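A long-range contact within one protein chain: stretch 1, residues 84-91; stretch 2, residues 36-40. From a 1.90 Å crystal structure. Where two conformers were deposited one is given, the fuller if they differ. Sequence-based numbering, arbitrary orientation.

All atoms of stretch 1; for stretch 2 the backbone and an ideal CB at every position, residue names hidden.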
ATOM      1  N   GLU A  84      17.565   1.093  10.183  1.00 39.29           N
ATOM      2  CA  GLU A  84      18.360  -0.079  10.504  1.00 40.75           C
ATOM      3  C   GLU A  84      17.454  -1.260  10.864  1.00 38.60           C
ATOM      4  O   GLU A  84      17.755  -2.410  10.554  1.00 35.40           O
ATOM      5  CB  GLU A  84      19.355   0.256  11.630  1.00 40.58           C
ATOM      6  CG  GLU A  84      20.100  -0.938  12.154  1.00 45.52           C
ATOM      7  CD  GLU A  84      21.306  -0.600  13.031  1.00 49.52           C
ATOM      8  OE1 GLU A  84      21.950   0.460  12.818  1.00 66.96           O
ATOM      9  OE2 GLU A  84      21.632  -1.449  13.906  1.00 61.31           O
ATOM     10  N   LEU A  85      16.335  -0.958  11.498  1.00 36.73           N
ATOM     11  CA  LEU A  85      15.382  -1.950  11.919  1.00 37.28           C
ATOM     12  C   LEU A  85      14.640  -2.493  10.709  1.00 36.68           C
ATOM     13  O   LEU A  85      14.488  -3.730  10.580  1.00 37.27           O
ATOM     14  CB  LEU A  85      14.420  -1.312  12.914  1.00 40.00           C
ATOM     15  CG  LEU A  85      13.467  -2.159  13.727  1.00 34.25           C
ATOM     16  CD1 LEU A  85      14.182  -2.958  14.839  1.00 37.70           C
ATOM     17  CD2 LEU A  85      12.403  -1.163  14.248  1.00 38.70           C
ATOM     18  N   ALA A  86      14.242  -1.590   9.804  1.00 35.17           N
ATOM     19  CA  ALA A  86      13.707  -1.977   8.489  1.00 35.10           C
ATOM     20  C   ALA A  86      14.612  -2.961   7.741  1.00 33.50           C
ATOM     21  O   ALA A  86      14.145  -3.982   7.267  1.00 36.89           O
ATOM     22  CB  ALA A  86      13.384  -0.762   7.591  1.00 34.73           C
ATOM     23  N   ASP A  87      15.896  -2.666   7.642  1.00 33.84           N
ATOM     24  CA  ASP A  87      16.833  -3.533   6.959  1.00 32.04           C
ATOM     25  C   ASP A  87      17.009  -4.903   7.669  1.00 32.51           C
ATOM     26  O   ASP A  87      17.046  -5.946   7.008  1.00 31.61           O
ATOM     27  CB  ASP A  87      18.152  -2.787   6.837  1.00 32.94           C
ATOM     28  CG  ASP A  87      19.101  -3.416   5.855  1.00 36.59           C
ATOM     29  OD1 ASP A  87      18.814  -3.417   4.627  1.00 35.91           O
ATOM     30  OD2 ASP A  87      20.168  -3.869   6.295  1.00 35.88           O
ATOM     31  N   ARG A  88      17.149  -4.863   8.997  0.50 33.12           N
ATOM     32  CA  ARG A  88      17.115  -6.058   9.886  0.50 35.17           C
ATOM     33  C   ARG A  88      15.997  -7.017   9.524  0.50 34.16           C
ATOM     34  O   ARG A  88      16.196  -8.216   9.404  0.50 33.64           O
ATOM     35  CB  ARG A  88      16.859  -5.651  11.349  0.50 33.17           C
ATOM     36  CG  ARG A  88      18.011  -5.813  12.314  0.50 38.77           C
ATOM     37  CD  ARG A  88      17.639  -5.172  13.680  0.50 40.66           C
ATOM     38  NE  ARG A  88      18.774  -4.528  14.326  0.50 42.73           N
ATOM     39  CZ  ARG A  88      18.707  -3.482  15.145  0.50 43.15           C
ATOM     40  NH1 ARG A  88      17.559  -2.899  15.443  0.50 35.04           N
ATOM     41  NH2 ARG A  88      19.821  -2.998  15.656  0.50 45.21           N
ATOM     42  N   PHE A  89      14.802  -6.452   9.402  1.00 34.51           N
ATOM     43  CA  PHE A  89      13.576  -7.217   9.242  1.00 32.20           C
ATOM     44  C   PHE A  89      13.261  -7.592   7.789  1.00 36.84           C
ATOM     45  O   PHE A  89      12.215  -8.216   7.509  1.00 36.37           O
ATOM     46  CB  PHE A  89      12.451  -6.450   9.940  1.00 34.99           C
ATOM     47  CG  PHE A  89      12.349  -6.784  11.400  1.00 30.39           C
ATOM     48  CD1 PHE A  89      13.125  -6.132  12.351  1.00 33.11           C
ATOM     49  CD2 PHE A  89      11.536  -7.819  11.813  1.00 35.26           C
ATOM     50  CE1 PHE A  89      13.044  -6.455  13.674  1.00 33.42           C
ATOM     51  CE2 PHE A  89      11.473  -8.166  13.145  1.00 37.52           C
ATOM     52  CZ  PHE A  89      12.225  -7.473  14.084  1.00 37.82           C
ATOM     53  N   ALA A  90      14.174  -7.226   6.879  1.00 34.41           N
ATOM     54  CA  ALA A  90      14.070  -7.581   5.469  1.00 33.39           C
ATOM     55  C   ALA A  90      15.083  -8.650   5.093  1.00 34.40           C
ATOM     56  O   ALA A  90      14.959  -9.237   4.022  1.00 36.26           O
ATOM     57  CB  ALA A  90      14.231  -6.305   4.549  1.00 28.17           C
ATOM     58  N   ARG A  91      16.082  -8.871   5.942  1.00 37.39           N
ATOM     59  CA  ARG A  91      17.186  -9.791   5.658  1.00 39.16           C
ATOM     60  C   ARG A  91      17.047 -11.086   6.449  1.00 38.69           C
ATOM     61  O   ARG A  91      16.178 -11.214   7.308  1.00 36.02           O
ATOM     62  CB  ARG A  91      18.543  -9.124   5.926  1.00 37.60           C
ATOM     63  CG  ARG A  91      18.806  -8.004   4.939  1.00 41.93           C
ATOM     64  CD  ARG A  91      20.122  -7.289   5.140  1.00 41.80           C
ATOM     65  NE  ARG A  91      20.247  -6.152   4.205  1.00 45.06           N
ATOM     66  CZ  ARG A  91      20.574  -6.229   2.907  1.00 47.53           C
ATOM     67  NH1 ARG A  91      20.878  -7.375   2.316  1.00 44.06           N
ATOM     68  NH2 ARG A  91      20.624  -5.121   2.183  1.00 48.40           N
ATOM     69  N   UNK A  36       8.257 -13.919  15.255  1.00 33.34           N
ATOM     70  CA  UNK A  36       8.539 -13.772  13.844  1.00 29.08           C
ATOM     71  C   UNK A  36       8.154 -12.367  13.467  1.00 31.80           C
ATOM     72  O   UNK A  36       7.285 -11.780  14.100  1.00 32.77           O
ATOM     73  CB  UNK A  36       7.797 -14.808  12.997  1.00 29.08           C
ATOM     74  N   UNK A  37       8.759 -11.832  12.407  1.00 30.67           N
ATOM     75  CA  UNK A  37       8.359 -10.507  11.925  1.00 32.05           C
ATOM     76  C   UNK A  37       9.032 -10.189  10.624  1.00 32.36           C
ATOM     77  O   UNK A  37      10.012 -10.812  10.269  1.00 34.49           O
ATOM     78  CB  UNK A  37       8.686  -9.425  12.957  1.00 32.05           C
ATOM     79  N   UNK A  38       8.513  -9.212   9.898  1.00 34.60           N
ATOM     80  CA  UNK A  38       9.076  -8.942   8.599  1.00 33.17           C
ATOM     81  C   UNK A  38       8.718  -7.525   8.143  1.00 33.43           C
ATOM     82  O   UNK A  38       7.679  -6.994   8.500  1.00 30.50           O
ATOM     83  CB  UNK A  38       8.587  -9.978   7.584  1.00 33.17           C
ATOM     84  N   UNK A  39       9.623  -6.907   7.399  1.00 29.61           N
ATOM     85  CA  UNK A  39       9.419  -5.586   6.831  1.00 32.23           C
ATOM     86  C   UNK A  39       8.413  -5.764   5.725  1.00 28.79           C
ATOM     87  O   UNK A  39       8.467  -6.741   5.017  1.00 31.11           O
ATOM     88  CB  UNK A  39      10.720  -4.959   6.325  1.00 32.23           C
ATOM     89  N   UNK A  40       7.558  -4.763   5.520  1.00 32.48           N
ATOM     90  CA  UNK A  40       6.478  -4.823   4.575  1.00 30.98           C
ATOM     91  C   UNK A  40       6.247  -3.440   3.962  1.00 33.45           C
ATOM     92  O   UNK A  40       6.317  -2.423   4.629  1.00 32.11           O
ATOM     93  CB  UNK A  40       5.207  -5.346   5.248  1.00 30.98           C
TER

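Stretch 1 is the last part of a helix, residues 84-88, followed by a less regular tail; stretch 2 is an extended strand that passes beside the place where the helix ends. The nearest pair of CA atoms across the contact is that of Phe89 and position 38, 4.9 Å apart.

Position 36 can be treated briefly. Its CA-to-CB bond points away from stretch 1, and nothing of that stretch lies within 5.5 Å of the ideal CB. With phi/psi of -128/155, ordinary for a strand, almost any side chain would be allowed as far as this contact is concerned. The deposited residue is Tyr36, which makes no contact with stretch 1; its ring leads off elsewhere in the structure.

Position 37 is far more restrictive. Here the CB direction is toward stretch 1, and an ideal CB would sit 3.1 Å from CE2 of Phe89, well inside the usual carbon-carbon contact distance. The backbone, at -172/162, is nearly fully extended, a conformation that glycine adopts easily but that does not by itself exclude other residues. The crowding at the ring is the stronger argument, and it favours a residue without CB. The residue is Gly37. Its bare backbone lets the aromatic ring come close: CD2 of Phe89 lies 3.6 Å from C of Gly37, which meets the ring at its edge, near the ring plane.

At position 38 the CB direction is away overall, although the ideal CB is 4.0 Å from O of Phe89. The side chain therefore starts beside stretch 1 and then departs, so that size is little limited from this side and many residues, large ones included, would fit. It is Phe38, with chi1 in the p well at 53°, and its ring makes no contact with stretch 1. The backbone contributes more than the ring: CA of Phe38 lies 3.4 Å from O of Phe89 in a CA-H...O contact.

Position 39 turns toward stretch 1 again. Its N donates to O of Phe89 at 2.9 Å with an angle of 161°, a bond that any residue except proline could make. The ideal CB lies 3.7 Å from O of Ala86, 3.8 Å from O of Phe89 and 4.2 Å from CB of Ala90. Carbonyl acceptors at such short range call for a small side chain with a donor; serine or threonine would suit, and cysteine less well. The residue is Thr39, in the m rotamer. OG1 of Thr39 donates to O of Ala86 at 2.7 Å, so backbone and side chain together tie the strand to two carbonyls near the helix end. OG1 of Thr39 also lies 3.1 Å from CB of Phe89, while its methyl CG2 is 4.4 Å from CB of Ala86.

Position 40 points away, with no stretch 1 atom within 5.5 Å of its ideal CB, and the contact leaves the choice open. Ala40 occupies it and takes no part.

Stretch 2, residues 36-40: YGFTA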
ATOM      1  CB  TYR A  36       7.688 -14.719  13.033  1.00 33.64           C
ATOM      2  CG  TYR A  36       8.109 -16.142  13.121  1.00 33.68           C
ATOM      3  CD1 TYR A  36       7.769 -16.904  14.205  1.00 32.11           C
ATOM      4  CD2 TYR A  36       8.838 -16.719  12.114  1.00 41.17           C
ATOM      5  CE1 TYR A  36       8.143 -18.213  14.303  1.00 37.09           C
ATOM      6  CE2 TYR A  36       9.210 -18.019  12.187  1.00 42.45           C
ATOM      7  CZ  TYR A  36       8.872 -18.763  13.287  1.00 42.85           C
ATOM      8  OH  TYR A  36       9.263 -20.082  13.358  1.00 44.80           O
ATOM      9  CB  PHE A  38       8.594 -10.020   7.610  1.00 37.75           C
ATOM     10  CG  PHE A  38       7.108 -10.178   7.573  1.00 39.79           C
ATOM     11  CD1 PHE A  38       6.438 -10.981   8.520  1.00 36.72           C
ATOM     12  CD2 PHE A  38       6.357  -9.487   6.649  1.00 36.57           C
ATOM     13  CE1 PHE A  38       5.054 -11.113   8.514  1.00 37.58           C
ATOM     14  CE2 PHE A  38       4.975  -9.597   6.648  1.00 37.39           C
ATOM     15  CZ  PHE A  38       4.333 -10.448   7.582  1.00 38.25           C
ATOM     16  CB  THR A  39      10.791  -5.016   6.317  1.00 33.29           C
ATOM     17  OG1 THR A  39      11.629  -4.835   7.446  1.00 32.83           O
ATOM     18  CG2 THR A  39      10.702  -3.649   5.562  1.00 28.94           C
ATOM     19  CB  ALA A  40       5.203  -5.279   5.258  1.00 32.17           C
TER
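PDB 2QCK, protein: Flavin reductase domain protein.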